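PDB 2F68: collagen adhesin from Staphylococcus aureus, which binds collagen as a surface adhesin of the bacterium, probably by closing its extracellular domains around the collagen in a "collagen hug". Local coordinates for residues 171-176 / 182-187; 276-281 / 289-294. All blocks are in the same frame, centred on the assembly; numbering follows the deposited sequence.

Contact 1 of 2, residues 171-176 / 182-187; sequences LNINNE and KDITIK
Leu171 and Ile173 meet Ile184 and Ile186 through aliphatic branches alone; no ring or amide face takes part. The nearby amide of Asn174 turns to partners elsewhere: OD1 takes the backbone N of Ser178 and ND2 gives to Gly249 O. Four buried, branched aliphatic side chains make the contact, and no hydrogen bond crosses it. Leu171 touches Ile186 through CD2, which lies 3.8 Å from Ile186 CG2. Ile173 uses both its branches. Its CG2 is anti to the backbone N and meets Ile184 CG2 at 3.7 Å. Its other branch is nearly extended (chi2 163°), which carries CD1 to 3.9 Å from Ile186 CG1. In each of the three pairs the side chains run past each other in opposite directions, interleaving alongside rather than meeting end on. Ile186 is thereby touched on two branches, CG2 by Leu171 and CG1 by Ile173. The axes of strand segments 171-173 and 184-187 approach to 10.3 Å and run nearly antiparallel, at 164°. This spacing fits two sheets packed face to face, here in the beta sandwich of the collagen-binding domain. The chain between them arches from one sheet to the other. Strand 166-173 lies between 154-156 and 252-262. Strand 184-190 lies in the opposing sheet, with 239-244 and 269-278 as its neighbours.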
loop_
_atom_site.group_PDB
_atom_site.type_symbol
_atom_site.label_atom_id
_atom_site.label_comp_id
_atom_site.label_asym_id
_atom_site.label_seq_id
_atom_site.Cartn_x
_atom_site.Cartn_y
_atom_site.Cartn_z
ATOM N N LEU A 171 -1.783 11.018 -10.996
ATOM C CA LEU A 171 -1.238 12.001 -11.929
ATOM C C LEU A 171 -1.685 13.406 -11.534
ATOM O O LEU A 171 -2.775 13.852 -11.902
ATOM C CB LEU A 171 -1.654 11.682 -13.372
ATOM C CG LEU A 171 -0.746 10.790 -14.226
ATOM C CD1 LEU A 171 -0.747 9.345 -13.749
ATOM C CD2 LEU A 171 -1.165 10.864 -15.686
ATOM N N ASN A 172 -0.833 14.091 -10.778
ATOM C CA ASN A 172 -1.143 15.417 -10.251
ATOM C C ASN A 172 -0.640 16.536 -11.164
ATOM O O ASN A 172 0.546 16.875 -11.154
ATOM C CB ASN A 172 -0.580 15.569 -8.832
ATOM C CG ASN A 172 -1.140 14.538 -7.863
ATOM O OD1 ASN A 172 -2.355 14.375 -7.740
ATOM N ND2 ASN A 172 -0.251 13.844 -7.162
ATOM N N ILE A 173 -1.557 17.102 -11.947
ATOM C CA ILE A 173 -1.226 18.117 -12.949
ATOM C C ILE A 173 -1.644 19.516 -12.488
ATOM O O ILE A 173 -2.744 19.698 -11.960
ATOM C CB ILE A 173 -1.890 17.807 -14.320
ATOM C CG1 ILE A 173 -1.768 16.316 -14.663
ATOM C CG2 ILE A 173 -1.283 18.673 -15.424
ATOM C CD1 ILE A 173 -2.708 15.844 -15.762
ATOM N N ASN A 174 -0.755 20.488 -12.702
ATOM C CA ASN A 174 -0.980 21.899 -12.351
ATOM C C ASN A 174 -1.465 22.085 -10.909
ATOM O O ASN A 174 -2.561 22.594 -10.663
ATOM C CB ASN A 174 -1.928 22.571 -13.360
ATOM C CG ASN A 174 -1.883 24.094 -13.294
ATOM O OD1 ASN A 174 -0.970 24.684 -12.713
ATOM N ND2 ASN A 174 -2.875 24.736 -13.899
ATOM N N ASN A 175 -0.621 21.674 -9.967
ATOM C CA ASN A 175 -0.959 21.648 -8.542
ATOM C C ASN A 175 -1.206 23.014 -7.901
ATOM O O ASN A 175 -1.954 23.117 -6.926
ATOM C CB ASN A 175 0.123 20.897 -7.759
ATOM C CG ASN A 175 0.203 19.431 -8.137
ATOM O OD1 ASN A 175 -0.756 18.680 -7.965
ATOM N ND2 ASN A 175 1.356 19.017 -8.650
ATOM N N GLU A 176 -0.583 24.053 -8.449
ATOM C CA GLU A 176 -0.698 25.406 -7.903
ATOM C C GLU A 176 -1.730 26.260 -8.644
ATOM O O GLU A 176 -1.874 27.453 -8.358
ATOM C CB GLU A 176 0.671 26.100 -7.889
ATOM C CG GLU A 176 1.721 25.422 -7.004
ATOM C CD GLU A 176 1.330 25.373 -5.533
ATOM O OE1 GLU A 176 0.896 26.411 -4.990
ATOM O OE2 GLU A 176 1.468 24.295 -4.920
ATOM N N LYS A 182 0.389 27.138 -23.070
ATOM C CA LYS A 182 0.176 26.104 -24.086
ATOM C C LYS A 182 -0.643 24.925 -23.554
ATOM O O LYS A 182 -0.959 24.865 -22.363
ATOM C CB LYS A 182 1.515 25.626 -24.667
ATOM C CG LYS A 182 2.515 25.094 -23.638
ATOM C CD LYS A 182 3.791 24.578 -24.293
ATOM C CE LYS A 182 3.607 23.182 -24.878
ATOM N NZ LYS A 182 4.855 22.678 -25.515
ATOM N N ASP A 183 -0.984 23.995 -24.445
ATOM C CA ASP A 183 -1.759 22.807 -24.084
ATOM C C ASP A 183 -0.919 21.799 -23.303
ATOM O O ASP A 183 0.209 21.482 -23.693
ATOM C CB ASP A 183 -2.345 22.143 -25.336
ATOM C CG ASP A 183 -3.381 23.011 -26.037
ATOM O OD1 ASP A 183 -3.603 24.165 -25.611
ATOM O OD2 ASP A 183 -3.977 22.532 -27.025
ATOM N N ILE A 184 -1.475 21.306 -22.199
ATOM C CA ILE A 184 -0.791 20.334 -21.346
ATOM C C ILE A 184 -0.917 18.930 -21.935
ATOM O O ILE A 184 -2.026 18.448 -22.185
ATOM C CB ILE A 184 -1.330 20.352 -19.890
ATOM C CG1 ILE A 184 -1.409 21.788 -19.355
ATOM C CG2 ILE A 184 -0.455 19.482 -18.985
ATOM C CD1 ILE A 184 -2.323 21.964 -18.152
ATOM N N THR A 185 0.226 18.285 -22.156
ATOM C CA THR A 185 0.265 16.940 -22.726
ATOM C C THR A 185 1.023 15.980 -21.809
ATOM O O THR A 185 2.197 16.196 -21.500
ATOM C CB THR A 185 0.899 16.937 -24.139
ATOM O OG1 THR A 185 0.320 17.982 -24.931
ATOM C CG2 THR A 185 0.675 15.598 -24.834
ATOM N N ILE A 186 0.334 14.927 -21.376
ATOM C CA ILE A 186 0.922 13.903 -20.514
ATOM C C ILE A 186 0.856 12.541 -21.204
ATOM O O ILE A 186 -0.225 12.075 -21.572
ATOM C CB ILE A 186 0.212 13.824 -19.125
ATOM C CG1 ILE A 186 0.022 15.218 -18.498
ATOM C CG2 ILE A 186 0.951 12.864 -18.184
ATOM C CD1 ILE A 186 1.308 15.972 -18.151
ATOM N N LYS A 187 2.016 11.914 -21.382
ATOM C CA LYS A 187 2.097 10.587 -21.993
ATOM C C LYS A 187 2.560 9.545 -20.977
ATOM O O LYS A 187 3.757 9.410 -20.709
ATOM C CB LYS A 187 3.016 10.601 -23.221
ATOM C CG LYS A 187 2.443 11.338 -24.423
ATOM C CD LYS A 187 3.341 11.192 -25.641
ATOM C CE LYS A 187 2.783 11.950 -26.833
ATOM N NZ LYS A 187 3.658 11.825 -28.031
#

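Contact 2 of 2, residues 276-281 / 289-294; sequences AWYQEH and KSFNHT
Phe291 reaches across an antiparallel beta hairpin to Ala276 and Tyr278 of the facing strand, in a sheet of the collagen-binding domain's beta sandwich. Ala276 and Lys289 form a hydrogen-bonded pair. Ala276 N gives to Lys289 O at 3.1 Å. The return bond, Lys289 N to Ala276 O, is weak at 3.4 Å. Beyond this pair the second strand is interrupted, and Phe291 lies in the break. Tyr153 packs edge-to-face with Phe291 and Phe152 stacks with Tyr278, so both rings join a wider aromatic cluster. The CB of Phe291 points toward segment 276-281. CG is anti to the carbonyl carbon (chi1 -64°), which brings the ring's CD1 and CE1 to the Ala276 methyl, set obliquely. CD1 is 3.9 Å from Ala276 CB, and CE1 is 3.8 Å from the same carbon. CE1 also lies at the edge of the Tyr278 ring, near its plane. The Ala276 methyl sits at that ring's edge too. Tyr278 CG stands between its backbone N and carbonyl carbon (chi1 63°), and the ring reaches Phe291 from the opposite direction. At the tip of Phe291, CZ lies 3.7 Å from Tyr278 OH.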
loop_
_atom_site.group_PDB
_atom_site.type_symbol
_atom_site.label_atom_id
_atom_site.label_comp_id
_atom_site.label_asym_id
_atom_site.label_seq_id
_atom_site.Cartn_x
_atom_site.Cartn_y
_atom_site.Cartn_z
ATOM N N ALA A 276 5.988 14.786 -19.757
ATOM C CA ALA A 276 5.139 15.975 -19.672
ATOM C C ALA A 276 5.543 17.095 -20.631
ATOM O O ALA A 276 6.726 17.412 -20.774
ATOM C CB ALA A 276 5.100 16.492 -18.240
ATOM N N TRP A 277 4.540 17.687 -21.278
ATOM C CA TRP A 277 4.725 18.854 -22.138
ATOM C C TRP A 277 3.863 20.014 -21.644
ATOM O O TRP A 277 2.639 20.000 -21.803
ATOM C CB TRP A 277 4.370 18.523 -23.591
ATOM C CG TRP A 277 5.388 17.687 -24.303
ATOM C CD1 TRP A 277 6.409 18.135 -25.092
ATOM C CD2 TRP A 277 5.480 16.257 -24.302
ATOM N NE1 TRP A 277 7.133 17.073 -25.579
ATOM C CE2 TRP A 277 6.585 15.909 -25.111
ATOM C CE3 TRP A 277 4.736 15.235 -23.694
ATOM C CZ2 TRP A 277 6.966 14.580 -25.329
ATOM C CZ3 TRP A 277 5.116 13.914 -23.912
ATOM C CH2 TRP A 277 6.223 13.601 -24.723
ATOM N N TYR A 278 4.509 21.009 -21.036
ATOM C CA TYR A 278 3.813 22.185 -20.506
ATOM C C TYR A 278 4.717 23.413 -20.405
ATOM O O TYR A 278 5.943 23.297 -20.464
ATOM C CB TYR A 278 3.180 21.878 -19.140
ATOM C CG TYR A 278 4.171 21.530 -18.048
ATOM C CD1 TYR A 278 4.766 22.529 -17.273
ATOM C CD2 TYR A 278 4.505 20.203 -17.779
ATOM C CE1 TYR A 278 5.675 22.215 -16.268
ATOM C CE2 TYR A 278 5.413 19.878 -16.775
ATOM C CZ TYR A 278 5.992 20.889 -16.024
ATOM O OH TYR A 278 6.890 20.573 -15.029
ATOM N N GLN A 279 4.100 24.583 -20.249
ATOM C CA GLN A 279 4.827 25.828 -20.004
ATOM C C GLN A 279 3.990 26.820 -19.199
ATOM O O GLN A 279 3.035 27.407 -19.717
ATOM C CB GLN A 279 5.295 26.466 -21.320
ATOM C CG GLN A 279 6.112 27.749 -21.136
ATOM C CD GLN A 279 6.586 28.358 -22.447
ATOM O OE1 GLN A 279 6.279 27.861 -23.532
ATOM N NE2 GLN A 279 7.343 29.446 -22.347
ATOM N N GLU A 280 4.353 26.994 -17.930
ATOM C CA GLU A 280 3.768 28.036 -17.091
ATOM C C GLU A 280 4.222 29.388 -17.623
ATOM O O GLU A 280 5.411 29.583 -17.891
ATOM C CB GLU A 280 4.213 27.884 -15.634
ATOM C CG GLU A 280 3.766 26.596 -14.960
ATOM C CD GLU A 280 4.182 26.524 -13.500
ATOM O OE1 GLU A 280 3.765 27.400 -12.712
ATOM O OE2 GLU A 280 4.920 25.583 -13.139
ATOM N N HIS A 281 3.280 30.312 -17.788
ATOM C CA HIS A 281 3.605 31.634 -18.316
ATOM C C HIS A 281 4.420 32.436 -17.303
ATOM O O HIS A 281 3.902 32.882 -16.275
ATOM C CB HIS A 281 2.345 32.390 -18.744
ATOM C CG HIS A 281 2.621 33.539 -19.660
ATOM N ND1 HIS A 281 2.511 34.852 -19.260
ATOM C CD2 HIS A 281 3.018 33.571 -20.955
ATOM C CE1 HIS A 281 2.819 35.644 -20.271
ATOM N NE2 HIS A 281 3.132 34.892 -21.311
ATOM N N LYS A 289 9.804 16.047 -20.259
ATOM C CA LYS A 289 10.567 15.733 -19.053
ATOM C C LYS A 289 9.959 14.520 -18.355
ATOM O O LYS A 289 8.736 14.387 -18.274
ATOM C CB LYS A 289 10.606 16.936 -18.107
ATOM C CG LYS A 289 11.652 16.842 -17.003
ATOM C CD LYS A 289 11.632 18.076 -16.113
ATOM C CE LYS A 289 12.624 17.958 -14.964
ATOM N NZ LYS A 289 12.216 16.937 -13.956
ATOM N N SER A 290 10.823 13.638 -17.855
ATOM C CA SER A 290 10.389 12.403 -17.207
ATOM C C SER A 290 9.941 12.627 -15.767
ATOM O O SER A 290 10.621 13.299 -14.988
ATOM C CB SER A 290 11.505 11.357 -17.249
ATOM O OG SER A 290 11.814 10.997 -18.583
ATOM N N PHE A 291 8.785 12.061 -15.431
ATOM C CA PHE A 291 8.260 12.085 -14.068
ATOM C C PHE A 291 7.782 10.684 -13.689
ATOM O O PHE A 291 6.599 10.362 -13.812
ATOM C CB PHE A 291 7.128 13.110 -13.936
ATOM C CG PHE A 291 7.565 14.533 -14.153
ATOM C CD1 PHE A 291 7.424 15.135 -15.401
ATOM C CD2 PHE A 291 8.116 15.272 -13.112
ATOM C CE1 PHE A 291 7.826 16.452 -15.607
ATOM C CE2 PHE A 291 8.524 16.591 -13.309
ATOM C CZ PHE A 291 8.378 17.181 -14.559
ATOM N N ASN A 292 8.720 9.858 -13.233
ATOM C CA ASN A 292 8.460 8.442 -12.974
ATOM C C ASN A 292 8.296 8.128 -11.488
ATOM O O ASN A 292 8.797 8.861 -10.631
ATOM C CB ASN A 292 9.580 7.573 -13.566
ATOM C CG ASN A 292 10.011 8.021 -14.959
ATOM O OD1 ASN A 292 11.205 8.116 -15.244
ATOM N ND2 ASN A 292 9.043 8.298 -15.827
ATOM N N HIS A 293 7.593 7.035 -11.193
ATOM C CA HIS A 293 7.410 6.573 -9.817
ATOM C C HIS A 293 7.414 5.049 -9.727
ATOM O O HIS A 293 6.904 4.362 -10.617
ATOM C CB HIS A 293 6.118 7.135 -9.221
ATOM C CG HIS A 293 6.062 7.060 -7.727
ATOM N ND1 HIS A 293 5.445 6.026 -7.056
ATOM C CD2 HIS A 293 6.556 7.886 -6.775
ATOM C CE1 HIS A 293 5.558 6.222 -5.754
ATOM N NE2 HIS A 293 6.227 7.343 -5.557
ATOM N N THR A 294 7.989 4.534 -8.642
ATOM C CA THR A 294 8.098 3.095 -8.419
ATOM C C THR A 294 7.502 2.711 -7.064
ATOM O O THR A 294 7.850 3.294 -6.033
ATOM C CB THR A 294 9.571 2.623 -8.499
ATOM O OG1 THR A 294 10.192 3.173 -9.667
ATOM C CG2 THR A 294 9.654 1.103 -8.556
#

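How the contacts relate
Contact 1 closes before contact 2 opens along the chain, and their centres are about 7 Å apart. Both lie in the collagen-binding domain. They share one sheet, in which strands 184-190 and 269-278 are neighbours. Contact 1 joins that sheet to the opposing one, while contact 2 pairs strands within it. They touch directly: Thr185 O and Trp277 N, 2.8 Å apart, probably form a hydrogen bond, and Ile186 CD1 packs on Ala276 CB at 3.8 Å. On the other side of the strands, Lys187 CD lies 3.7 Å from Trp277 CZ3. Through Ile186 and Ala276 the apolar interior appears to continue from contact 1 to the aromatic residues of contact 2, where Phe291 is partly exposed.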